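Local coordinates for protein-tyrosine-phosphatase PTP1 (Arabidopsis thaliana, PDB 6KRW), which removes phosphate from phosphotyrosine in proteins, acting on MAP kinases such as MPK6 and thereby modulating plant defence responses, at residues A[76-90]-A[117-129]. Sequence-based numbering, arbitrary orientation.
Sequences IVLNPCKDSSAKGYV and MEDFWEMVIQQHC
The side-chain amide of Gln126 lies against the backbone of Asn79 and Pro80, with both ends of the amide engaged. Gln126 OE1 accepts a nearly straight bond from Asn79 N (2.9 Å), which arrives 17° off the side-chain carbonyl plane, while Gln126 NE2 meets a lone pair of Pro80 O (3.0 Å), in the plane of that carbonyl. The extended chain beyond CG carries the amide across to the loop. Glu122 OE2, also bonded to Tyr186 OH, accepts a further bond from Gln126 NE2 (2.8 Å), which helps to fix the amide's rotation. A water bound to Gln126 OE1 links Val77 O and Gln127 NE2. Replacing Gln126 by an alanine would probably leave Asn79 N and Pro80 O without these partners and free the loop around the cis peptide bond to shift from the helix. Leu78 reaches CD2 to Met123 CB (3.9 Å) and CD1 to Asp119 OD1. Met123, its CG opposite the backbone N (chi1 177°), bends at chi3 and brings SD to Ile76 CG2 (3.7 Å) and Val90 CG1, crossing both side chains at about a right angle. A second water bridges Asp119 OD2 and Tyr89 O. The contact thus packs helix 117-126 on strands 75-77 and 89-90 and their connecting loop, beside strand 106-109 of the classical tyrosine phosphatase fold's mixed sheet.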
loop_
_atom_site.group_PDB
_atom_site.type_symbol
_atom_site.label_atom_id
_atom_site.label_comp_id
_atom_site.label_asym_id
_atom_site.label_seq_id
_atom_site.Cartn_x
_atom_site.Cartn_y
_atom_site.Cartn_z
ATOM N N ILE A 76 3.955 -5.182 -11.992
ATOM C CA ILE A 76 3.597 -4.040 -12.844
ATOM C C ILE A 76 4.681 -3.835 -13.893
ATOM O O ILE A 76 5.859 -3.758 -13.560
ATOM C CB ILE A 76 3.418 -2.764 -11.993
ATOM C CG1 ILE A 76 2.411 -2.981 -10.864
ATOM C CG2 ILE A 76 3.039 -1.583 -12.878
ATOM C CD1 ILE A 76 0.995 -3.346 -11.312
ATOM N N VAL A 77 4.275 -3.784 -15.159
ATOM C CA VAL A 77 5.213 -3.656 -16.281
ATOM C C VAL A 77 5.166 -2.223 -16.810
ATOM O O VAL A 77 4.085 -1.717 -17.123
ATOM C CB VAL A 77 4.829 -4.667 -17.374
ATOM C CG1 VAL A 77 5.765 -4.563 -18.548
ATOM C CG2 VAL A 77 4.753 -6.081 -16.835
ATOM N N LEU A 78 6.331 -1.642 -16.993
ATOM C CA LEU A 78 6.458 -0.360 -17.733
ATOM C C LEU A 78 6.287 -0.675 -19.221
ATOM O O LEU A 78 7.068 -1.482 -19.757
ATOM C CB LEU A 78 7.804 0.295 -17.451
ATOM C CG LEU A 78 8.019 0.741 -16.005
ATOM C CD1 LEU A 78 9.430 1.242 -15.841
ATOM C CD2 LEU A 78 6.996 1.784 -15.569
ATOM N N ASN A 79 5.325 -0.034 -19.858
ATOM C CA ASN A 79 5.003 -0.256 -21.288
ATOM C C ASN A 79 4.392 1.038 -21.792
ATOM O O ASN A 79 3.232 1.310 -21.492
ATOM C CB ASN A 79 4.058 -1.447 -21.470
ATOM C CG ASN A 79 3.828 -1.782 -22.927
ATOM O OD1 ASN A 79 4.312 -1.062 -23.797
ATOM N ND2 ASN A 79 3.107 -2.868 -23.195
ATOM N N PRO A 80 5.132 1.863 -22.556
ATOM C CA PRO A 80 6.468 1.544 -23.075
ATOM C C PRO A 80 7.599 1.605 -22.043
ATOM O O PRO A 80 7.431 2.183 -20.982
ATOM C CB PRO A 80 6.701 2.637 -24.136
ATOM C CG PRO A 80 5.897 3.809 -23.630
ATOM C CD PRO A 80 4.672 3.186 -22.989
ATOM N N CYS A 81 8.738 1.009 -22.375
ATOM C CA CYS A 81 9.932 0.993 -21.498
ATOM C C CYS A 81 11.174 1.208 -22.352
ATOM O O CYS A 81 11.201 0.727 -23.487
ATOM C CB CYS A 81 10.037 -0.319 -20.741
ATOM S SG CYS A 81 11.516 -0.417 -19.709
ATOM N N LYS A 82 12.183 1.867 -21.795
ATOM C CA LYS A 82 13.337 2.318 -22.613
ATOM C C LYS A 82 14.270 1.142 -22.929
ATOM O O LYS A 82 15.043 1.274 -23.876
ATOM C CB LYS A 82 14.071 3.479 -21.936
ATOM C CG LYS A 82 14.341 3.344 -20.442
ATOM C CD LYS A 82 14.592 4.690 -19.789
ATOM C CE LYS A 82 14.937 4.599 -18.318
ATOM N NZ LYS A 82 16.374 4.312 -18.105
ATOM N N ASP A 83 14.196 0.039 -22.186
ATOM C CA ASP A 83 15.164 -1.076 -22.350
ATOM C C ASP A 83 14.403 -2.397 -22.457
ATOM O O ASP A 83 13.920 -2.887 -21.429
ATOM C CB ASP A 83 16.143 -1.098 -21.178
ATOM C CG ASP A 83 17.120 -2.253 -21.222
ATOM O OD1 ASP A 83 17.147 -2.971 -22.257
ATOM O OD2 ASP A 83 17.836 -2.428 -20.215
ATOM N N SER A 84 14.333 -2.980 -23.656
ATOM C CA SER A 84 13.510 -4.202 -23.836
ATOM C C SER A 84 14.096 -5.385 -23.045
ATOM O O SER A 84 13.304 -6.252 -22.615
ATOM C CB SER A 84 13.318 -4.538 -25.305
ATOM O OG SER A 84 14.480 -5.131 -25.846
ATOM N N SER A 85 15.412 -5.425 -22.828
ATOM C CA SER A 85 16.049 -6.523 -22.056
ATOM C C SER A 85 15.547 -6.514 -20.600
ATOM O O SER A 85 15.548 -7.575 -19.967
ATOM C CB SER A 85 17.552 -6.442 -22.125
ATOM O OG SER A 85 18.008 -5.263 -21.480
ATOM N N ALA A 86 15.086 -5.365 -20.098
ATOM C CA ALA A 86 14.571 -5.248 -18.713
ATOM C C ALA A 86 13.127 -5.769 -18.591
ATOM O O ALA A 86 12.654 -5.958 -17.463
ATOM C CB ALA A 86 14.639 -3.827 -18.264
ATOM N N LYS A 87 12.441 -5.977 -19.711
ATOM C CA LYS A 87 11.032 -6.445 -19.718
ATOM C C LYS A 87 10.162 -5.507 -18.864
ATOM O O LYS A 87 9.257 -5.984 -18.174
ATOM C CB LYS A 87 10.940 -7.906 -19.273
ATOM C CG LYS A 87 11.755 -8.892 -20.114
ATOM C CD LYS A 87 11.556 -10.333 -19.707
ATOM C CE LYS A 87 12.273 -11.312 -20.614
ATOM N NZ LYS A 87 13.710 -11.409 -20.284
ATOM N N GLY A 88 10.459 -4.201 -18.905
ATOM C CA GLY A 88 9.563 -3.239 -18.253
ATOM C C GLY A 88 9.615 -3.290 -16.736
ATOM O O GLY A 88 8.630 -2.893 -16.101
ATOM N N TYR A 89 10.714 -3.764 -16.172
ATOM C CA TYR A 89 10.722 -4.173 -14.753
ATOM C C TYR A 89 10.700 -2.962 -13.799
ATOM O O TYR A 89 11.516 -2.043 -13.892
ATOM C CB TYR A 89 11.945 -5.034 -14.441
ATOM C CG TYR A 89 11.955 -5.431 -13.000
ATOM C CD1 TYR A 89 11.056 -6.356 -12.515
ATOM C CD2 TYR A 89 12.789 -4.795 -12.082
ATOM C CE1 TYR A 89 11.004 -6.686 -11.175
ATOM C CE2 TYR A 89 12.748 -5.109 -10.736
ATOM C CZ TYR A 89 11.842 -6.043 -10.269
ATOM O OH TYR A 89 11.750 -6.384 -8.961
ATOM N N VAL A 90 9.785 -3.038 -12.864
ATOM C CA VAL A 90 9.777 -2.217 -11.635
ATOM C C VAL A 90 9.395 -3.130 -10.478
ATOM O O VAL A 90 8.592 -4.073 -10.660
ATOM C CB VAL A 90 8.858 -1.007 -11.812
ATOM C CG1 VAL A 90 7.464 -1.368 -12.203
ATOM C CG2 VAL A 90 8.833 -0.144 -10.552
ATOM N N MET A 117 13.774 6.152 -9.577
ATOM C CA MET A 117 12.737 7.197 -9.420
ATOM C C MET A 117 12.051 7.542 -10.750
ATOM O O MET A 117 10.829 7.770 -10.726
ATOM C CB MET A 117 13.348 8.449 -8.791
ATOM C CG MET A 117 13.865 8.178 -7.406
ATOM S SD MET A 117 14.524 9.647 -6.600
ATOM C CE MET A 117 15.082 8.914 -5.067
ATOM N N GLU A 118 12.780 7.564 -11.876
ATOM C CA GLU A 118 12.089 7.781 -13.170
ATOM C C GLU A 118 11.140 6.602 -13.425
ATOM O O GLU A 118 9.997 6.842 -13.840
ATOM C CB GLU A 118 13.066 7.942 -14.335
ATOM C CG GLU A 118 12.361 8.306 -15.627
ATOM C CD GLU A 118 13.268 8.511 -16.824
ATOM O OE1 GLU A 118 12.737 8.651 -17.947
ATOM O OE2 GLU A 118 14.502 8.503 -16.641
ATOM N N ASP A 119 11.592 5.389 -13.145
ATOM C CA ASP A 119 10.732 4.179 -13.284
ATOM C C ASP A 119 9.457 4.332 -12.452
ATOM O O ASP A 119 8.339 4.045 -12.946
ATOM C CB ASP A 119 11.486 2.919 -12.855
ATOM C CG ASP A 119 12.643 2.536 -13.771
ATOM O OD1 ASP A 119 12.686 3.038 -14.934
ATOM O OD2 ASP A 119 13.510 1.764 -13.308
ATOM N N PHE A 120 9.613 4.782 -11.210
ATOM C CA PHE A 120 8.452 4.974 -10.315
ATOM C C PHE A 120 7.466 5.977 -10.910
ATOM O O PHE A 120 6.253 5.695 -10.958
ATOM C CB PHE A 120 8.919 5.407 -8.928
ATOM C CG PHE A 120 7.786 5.720 -7.991
ATOM C CD1 PHE A 120 7.169 4.713 -7.258
ATOM C CD2 PHE A 120 7.339 7.031 -7.845
ATOM C CE1 PHE A 120 6.117 5.014 -6.409
ATOM C CE2 PHE A 120 6.277 7.319 -7.004
ATOM C CZ PHE A 120 5.684 6.325 -6.261
ATOM N N TRP A 121 7.939 7.171 -11.294
ATOM C CA TRP A 121 7.000 8.178 -11.813
ATOM C C TRP A 121 6.412 7.746 -13.145
ATOM O O TRP A 121 5.243 8.083 -13.393
ATOM C CB TRP A 121 7.668 9.553 -11.863
ATOM C CG TRP A 121 7.796 10.136 -10.492
ATOM C CD1 TRP A 121 8.946 10.403 -9.809
ATOM C CD2 TRP A 121 6.711 10.515 -9.636
ATOM N NE1 TRP A 121 8.653 10.941 -8.580
ATOM C CE2 TRP A 121 7.292 11.024 -8.448
ATOM C CE3 TRP A 121 5.315 10.481 -9.760
ATOM C CZ2 TRP A 121 6.506 11.486 -7.392
ATOM C CZ3 TRP A 121 4.541 10.939 -8.713
ATOM C CH2 TRP A 121 5.136 11.419 -7.542
ATOM N N GLU A 122 7.187 7.018 -13.963
ATOM C CA GLU A 122 6.648 6.495 -15.236
ATOM C C GLU A 122 5.502 5.532 -14.906
ATOM O O GLU A 122 4.456 5.604 -15.571
ATOM C CB GLU A 122 7.745 5.799 -16.019
ATOM C CG GLU A 122 7.274 5.330 -17.369
ATOM C CD GLU A 122 7.098 6.405 -18.419
ATOM O OE1 GLU A 122 7.805 7.398 -18.349
ATOM O OE2 GLU A 122 6.289 6.205 -19.353
ATOM N N MET A 123 5.678 4.701 -13.882
ATOM C CA MET A 123 4.598 3.774 -13.450
ATOM C C MET A 123 3.369 4.583 -13.001
ATOM O O MET A 123 2.236 4.253 -13.362
ATOM C CB MET A 123 5.085 2.883 -12.306
ATOM C CG MET A 123 4.005 1.971 -11.787
ATOM S SD MET A 123 4.606 0.838 -10.499
ATOM C CE MET A 123 4.894 1.997 -9.146
ATOM N N VAL A 124 3.578 5.644 -12.213
ATOM C CA VAL A 124 2.450 6.488 -11.722
ATOM C C VAL A 124 1.663 7.024 -12.921
ATOM O O VAL A 124 0.420 6.985 -12.900
ATOM C CB VAL A 124 2.978 7.642 -10.850
ATOM C CG1 VAL A 124 1.885 8.646 -10.553
ATOM C CG2 VAL A 124 3.617 7.126 -9.579
ATOM N N ILE A 125 2.366 7.552 -13.917
ATOM C CA ILE A 125 1.680 8.133 -15.102
ATOM C C ILE A 125 0.992 7.017 -15.890
ATOM O O ILE A 125 -0.201 7.169 -16.218
ATOM C CB ILE A 125 2.679 8.921 -15.958
ATOM C CG1 ILE A 125 3.229 10.110 -15.167
ATOM C CG2 ILE A 125 2.031 9.346 -17.269
ATOM C CD1 ILE A 125 4.368 10.827 -15.869
ATOM N N GLN A 126 1.713 5.935 -16.194
ATOM C CA GLN A 126 1.169 4.866 -17.068
ATOM C C GLN A 126 -0.052 4.212 -16.422
ATOM O O GLN A 126 -0.988 3.873 -17.152
ATOM C CB GLN A 126 2.250 3.829 -17.348
ATOM C CG GLN A 126 3.345 4.320 -18.294
ATOM C CD GLN A 126 4.272 3.211 -18.724
ATOM O OE1 GLN A 126 4.079 2.047 -18.354
ATOM N NE2 GLN A 126 5.281 3.571 -19.503
ATOM N N GLN A 127 -0.053 4.063 -15.098
ATOM C CA GLN A 127 -1.170 3.411 -14.365
ATOM C C GLN A 127 -2.182 4.455 -13.867
ATOM O O GLN A 127 -3.183 4.070 -13.274
ATOM C CB GLN A 127 -0.593 2.607 -13.208
ATOM C CG GLN A 127 0.343 1.473 -13.630
ATOM C CD GLN A 127 -0.311 0.496 -14.569
ATOM O OE1 GLN A 127 -1.516 0.261 -14.480
ATOM N NE2 GLN A 127 0.491 -0.060 -15.476
ATOM N N HIS A 128 -1.940 5.738 -14.130
ATOM C CA HIS A 128 -2.792 6.887 -13.679
ATOM C C HIS A 128 -3.209 6.714 -12.209
ATOM O O HIS A 128 -4.411 6.802 -11.875
ATOM C CB HIS A 128 -3.978 7.118 -14.628
ATOM C CG HIS A 128 -4.852 5.941 -14.891
ATOM N ND1 HIS A 128 -5.844 5.560 -14.020
ATOM C CD2 HIS A 128 -4.849 5.025 -15.885
ATOM C CE1 HIS A 128 -6.425 4.454 -14.467
ATOM N NE2 HIS A 128 -5.854 4.127 -15.621
ATOM N N CYS A 129 -2.225 6.493 -11.345
ATOM C CA CYS A 129 -2.474 6.280 -9.896
ATOM C C CYS A 129 -2.861 7.603 -9.260
ATOM O O CYS A 129 -2.092 8.534 -9.359
ATOM C CB CYS A 129 -1.235 5.748 -9.196
ATOM S SG CYS A 129 -0.705 4.150 -9.864
HETATM O O HOH W 1 3.213 0.775 -15.995
HETATM O O HOH W 2 12.771 -0.421 -11.826
#